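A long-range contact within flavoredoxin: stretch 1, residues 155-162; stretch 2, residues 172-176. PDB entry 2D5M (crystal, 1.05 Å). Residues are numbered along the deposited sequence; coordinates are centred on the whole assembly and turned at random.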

ATOM      1  N   ASP A 155       6.144  -4.393  16.668  1.00 11.98           N
ATOM      2  CA  ASP A 155       4.778  -4.266  17.130  1.00 13.01           C
ATOM      3  C   ASP A 155       4.163  -3.077  16.391  1.00 11.36           C
ATOM      4  O   ASP A 155       4.523  -1.938  16.688  1.00 10.75           O
ATOM      5  CB  ASP A 155       4.742  -4.042  18.633  1.00 16.34           C
ATOM      6  CG  ASP A 155       3.360  -3.952  19.193  1.00 17.07           C
ATOM      7  OD1 ASP A 155       3.246  -4.329  20.393  1.00 29.73           O
ATOM      8  OD2 ASP A 155       2.423  -3.564  18.502  1.00 18.23           O
ATOM      9  N   ILE A 156       3.261  -3.362  15.443  1.00 10.54           N
ATOM     10  CA  ILE A 156       2.715  -2.288  14.651  1.00  8.92           C
ATOM     11  C   ILE A 156       2.004  -1.223  15.471  1.00  8.84           C
ATOM     12  O   ILE A 156       1.999  -0.048  15.105  1.00  9.33           O
ATOM     13  CB  ILE A 156       1.738  -2.858  13.573  1.00  9.51           C
ATOM     14  CG1 ILE A 156       1.429  -1.809  12.502  1.00  9.17           C
ATOM     15  CG2 ILE A 156       0.521  -3.472  14.211  1.00 11.08           C
ATOM     16  CD1 ILE A 156       0.673  -2.398  11.354  1.00 10.26           C
ATOM     17  N   ASN A 157       1.385  -1.579  16.585  1.00 10.10           N
ATOM     18  CA  ASN A 157       0.749  -0.541  17.401  1.00  9.50           C
ATOM     19  C   ASN A 157       1.760   0.339  18.142  1.00  9.95           C
ATOM     20  O   ASN A 157       1.426   1.494  18.457  1.00 11.25           O
ATOM     21  CB  ASN A 157      -0.187  -1.196  18.404  1.00 10.69           C
ATOM     22  CG  ASN A 157      -1.423  -1.789  17.830  1.00 12.42           C
ATOM     23  OD1 ASN A 157      -1.728  -2.959  18.149  1.00 14.83           O
ATOM     24  ND2 ASN A 157      -2.145  -1.042  16.964  1.00 13.37           N
ATOM     25  N   LYS A 158       2.959  -0.166  18.429  1.00 10.19           N
ATOM     26  CA  LYS A 158       4.007   0.669  18.991  1.00 10.80           C
ATOM     27  C   LYS A 158       4.642   1.541  17.931  1.00  9.74           C
ATOM     28  O   LYS A 158       4.894   2.751  18.160  1.00 11.11           O
ATOM     29  CB  LYS A 158       5.078  -0.188  19.688  1.00 12.30           C
ATOM     30  CG  LYS A 158       4.521  -0.848  20.962  1.00 17.65           C
ATOM     31  CD  LYS A 158       5.541  -1.774  21.587  1.00 20.99           C
ATOM     32  CE  LYS A 158       5.230  -2.175  23.020  1.00 29.40           C
ATOM     33  NZ  LYS A 158       6.477  -2.785  23.605  1.00 47.52           N
ATOM     34  N   VAL A 159       4.898   0.981  16.740  1.00  9.33           N
ATOM     35  CA  VAL A 159       5.321   1.812  15.610  1.00  9.12           C
ATOM     36  C   VAL A 159       4.308   2.934  15.361  1.00  8.38           C
ATOM     37  O   VAL A 159       4.652   4.113  15.148  1.00 10.58           O
ATOM     38  CB  VAL A 159       5.560   0.966  14.356  1.00  9.22           C
ATOM     39  CG1 VAL A 159       5.884   1.836  13.164  1.00  9.38           C
ATOM     40  CG2 VAL A 159       6.699  -0.017  14.599  1.00 10.01           C
ATOM     41  N   ASP A 160       3.042   2.545  15.366  1.00  8.25           N
ATOM     42  CA  ASP A 160       1.929   3.452  15.250  1.00  8.17           C
ATOM     43  C   ASP A 160       1.950   4.248  13.942  1.00  7.69           C
ATOM     44  O   ASP A 160       1.828   5.480  13.930  1.00  8.25           O
ATOM     45  CB  ASP A 160       1.921   4.405  16.461  1.00  8.82           C
ATOM     46  CG  ASP A 160       0.673   5.199  16.574  1.00 10.07           C
ATOM     47  OD1 ASP A 160       0.746   6.414  16.938  1.00 12.63           O
ATOM     48  OD2 ASP A 160      -0.428   4.629  16.339  1.00 11.24           O
ATOM     49  N   PRO A 161       2.032   3.551  12.821  1.00  8.30           N
ATOM     50  CA  PRO A 161       2.161   4.223  11.518  1.00  8.48           C
ATOM     51  C   PRO A 161       0.870   4.900  11.056  1.00  8.46           C
ATOM     52  O   PRO A 161      -0.236   4.555  11.463  1.00 10.73           O
ATOM     53  CB  PRO A 161       2.468   3.041  10.581  1.00  8.88           C
ATOM     54  CG  PRO A 161       1.726   1.887  11.181  1.00  8.68           C
ATOM     55  CD  PRO A 161       1.875   2.083  12.668  1.00  8.43           C
ATOM     56  N   VAL A 162       1.029   5.887  10.194  1.00  9.72           N
ATOM     57  CA  VAL A 162      -0.105   6.612   9.646  1.00  9.61           C
ATOM     58  C   VAL A 162      -0.589   5.950   8.369  1.00  8.91           C
ATOM     59  O   VAL A 162       0.193   5.536   7.507  1.00 11.04           O
ATOM     60  CB  VAL A 162       0.270   8.070   9.383  1.00  9.06           C
ATOM     61  CG1 VAL A 162      -0.826   8.891   8.753  1.00 11.51           C
ATOM     62  CG2 VAL A 162       0.754   8.797  10.626  1.00 11.15           C
ATOM     63  N   TYR A 172      -5.348   8.389   9.262  1.00  6.74           N
ATOM     64  CA  TYR A 172      -5.865   7.481  10.286  1.00  6.87           C
ATOM     65  C   TYR A 172      -4.746   6.704  10.936  1.00  7.36           C
ATOM     66  O   TYR A 172      -3.700   6.466  10.342  1.00  7.53           O
ATOM     67  CB  TYR A 172      -6.898   6.483   9.660  1.00  7.62           C
ATOM     68  CG  TYR A 172      -8.226   7.164   9.414  1.00  7.62           C
ATOM     69  CD1 TYR A 172      -9.260   7.005  10.294  1.00  8.78           C
ATOM     70  CD2 TYR A 172      -8.432   7.976   8.313  1.00  8.52           C
ATOM     71  CE1 TYR A 172     -10.467   7.634  10.081  1.00 10.70           C
ATOM     72  CE2 TYR A 172      -9.598   8.632   8.098  1.00  9.90           C
ATOM     73  CZ  TYR A 172     -10.640   8.458   8.997  1.00 11.02           C
ATOM     74  OH  TYR A 172     -11.817   9.114   8.776  1.00 15.53           O
ATOM     75  N   ALA A 173      -4.941   6.265  12.189  1.00  7.60           N
ATOM     76  CA  ALA A 173      -4.096   5.341  12.890  1.00  8.63           C
ATOM     77  C   ALA A 173      -4.479   3.893  12.576  1.00  7.55           C
ATOM     78  O   ALA A 173      -5.586   3.628  12.088  1.00  8.61           O
ATOM     79  CB  ALA A 173      -4.171   5.549  14.399  1.00 12.09           C
ATOM     80  N   VAL A 174      -3.577   3.009  12.874  1.00  8.30           N
ATOM     81  CA  VAL A 174      -3.836   1.568  12.925  1.00  8.45           C
ATOM     82  C   VAL A 174      -4.547   1.261  14.225  1.00  8.53           C
ATOM     83  O   VAL A 174      -4.219   1.774  15.280  1.00 10.58           O
ATOM     84  CB  VAL A 174      -2.530   0.730  12.802  1.00  8.93           C
ATOM     85  CG1 VAL A 174      -2.826  -0.739  12.944  1.00 10.55           C
ATOM     86  CG2 VAL A 174      -1.825   1.014  11.499  1.00 11.59           C
ATOM     87  N   GLY A 175      -5.559   0.388  14.116  1.00  8.51           N
ATOM     88  CA  GLY A 175      -6.329  -0.096  15.232  1.00  9.50           C
ATOM     89  C   GLY A 175      -5.920  -1.434  15.754  1.00  9.31           C
ATOM     90  O   GLY A 175      -4.729  -1.771  15.815  1.00 10.80           O
ATOM     91  N   GLU A 176      -6.896  -2.203  16.172  1.00 10.00           N
ATOM     92  CA  GLU A 176      -6.610  -3.419  16.923  1.00 12.41           C
ATOM     93  C   GLU A 176      -6.270  -4.617  16.039  1.00  9.37           C
ATOM     94  O   GLU A 176      -6.674  -4.733  14.888  1.00  9.58           O
ATOM     95  CB  GLU A 176      -7.795  -3.784  17.828  1.00 18.33           C
ATOM     96  CG  GLU A 176      -8.988  -4.007  16.900  1.00 29.54           C
ATOM     97  CD  GLU A 176      -9.941  -2.806  16.917  1.00 31.05           C
ATOM     98  OE1 GLU A 176     -11.107  -3.128  17.288  1.00 39.03           O
ATOM     99  OE2 GLU A 176      -9.525  -1.660  16.572  1.00 28.94           O
TER
HETATM  100  O   HOH W   1      -1.753   1.799  16.528  1.00 15.90           O
HETATM  101  O   HOH W   2      -1.044   3.699  13.846  1.00 11.93           O

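A short helix and the turn that ends it lie against a β-strand, and three residues carry most of the contact: Val174, Asn157 and Tyr172. Val174 covers the most surface. Its CA-to-CB bond points toward the helical stretch, and chi1 is in the t well. Val174 CG2 lies 3.7 Å from Pro161 CG, and both methyls, CG1 and CG2, lie 4.2 Å from Ile156 CD1; CG2 thus touches both partners, while CG1 stays beyond 5 Å of Pro161 CG. One branched residue thus packs against both the helix and the proline beyond its end.

Asn157 supplies the direct polar link. Its CB leaves sideways, but the amide end comes nearer, and ND2 donates to Gly175 O at 2.9 Å and 167°, a nearly straight bond. Because the acceptor is a backbone carbonyl, the strand can receive it at a residue that has no side chain.

Tyr172 contributes through its backbone: its CA-to-CB bond points away, and its side chain comes no nearer than 6.5 Å to the other stretch, while Tyr172 O comes within 3.7 Å of Val162 CA, near where Val162 CA and Ala173 CA approach to 5.3 Å.

Two waters bridge the helix and turn to the strand. One molecule accepts from Asn157 ND2 at 2.9 Å and also lies 2.8 Å from Val174 O and 3.1 Å from Asp160 OD2. A second accepts from Val174 N at 2.8 Å and sits 2.7 Å from both Asp160 OD2 and Pro161 O. The strand's polar backbone is thereby served around the same residue whose side chain is apolar.

The helix is framed locally. Asp155 caps its start through weak bonds to OD2 from Asn157 N (2.9 Å) and Lys158 N (3.4 Å); Asp160, with positive phi, leaves helical geometry and leads into Pro161.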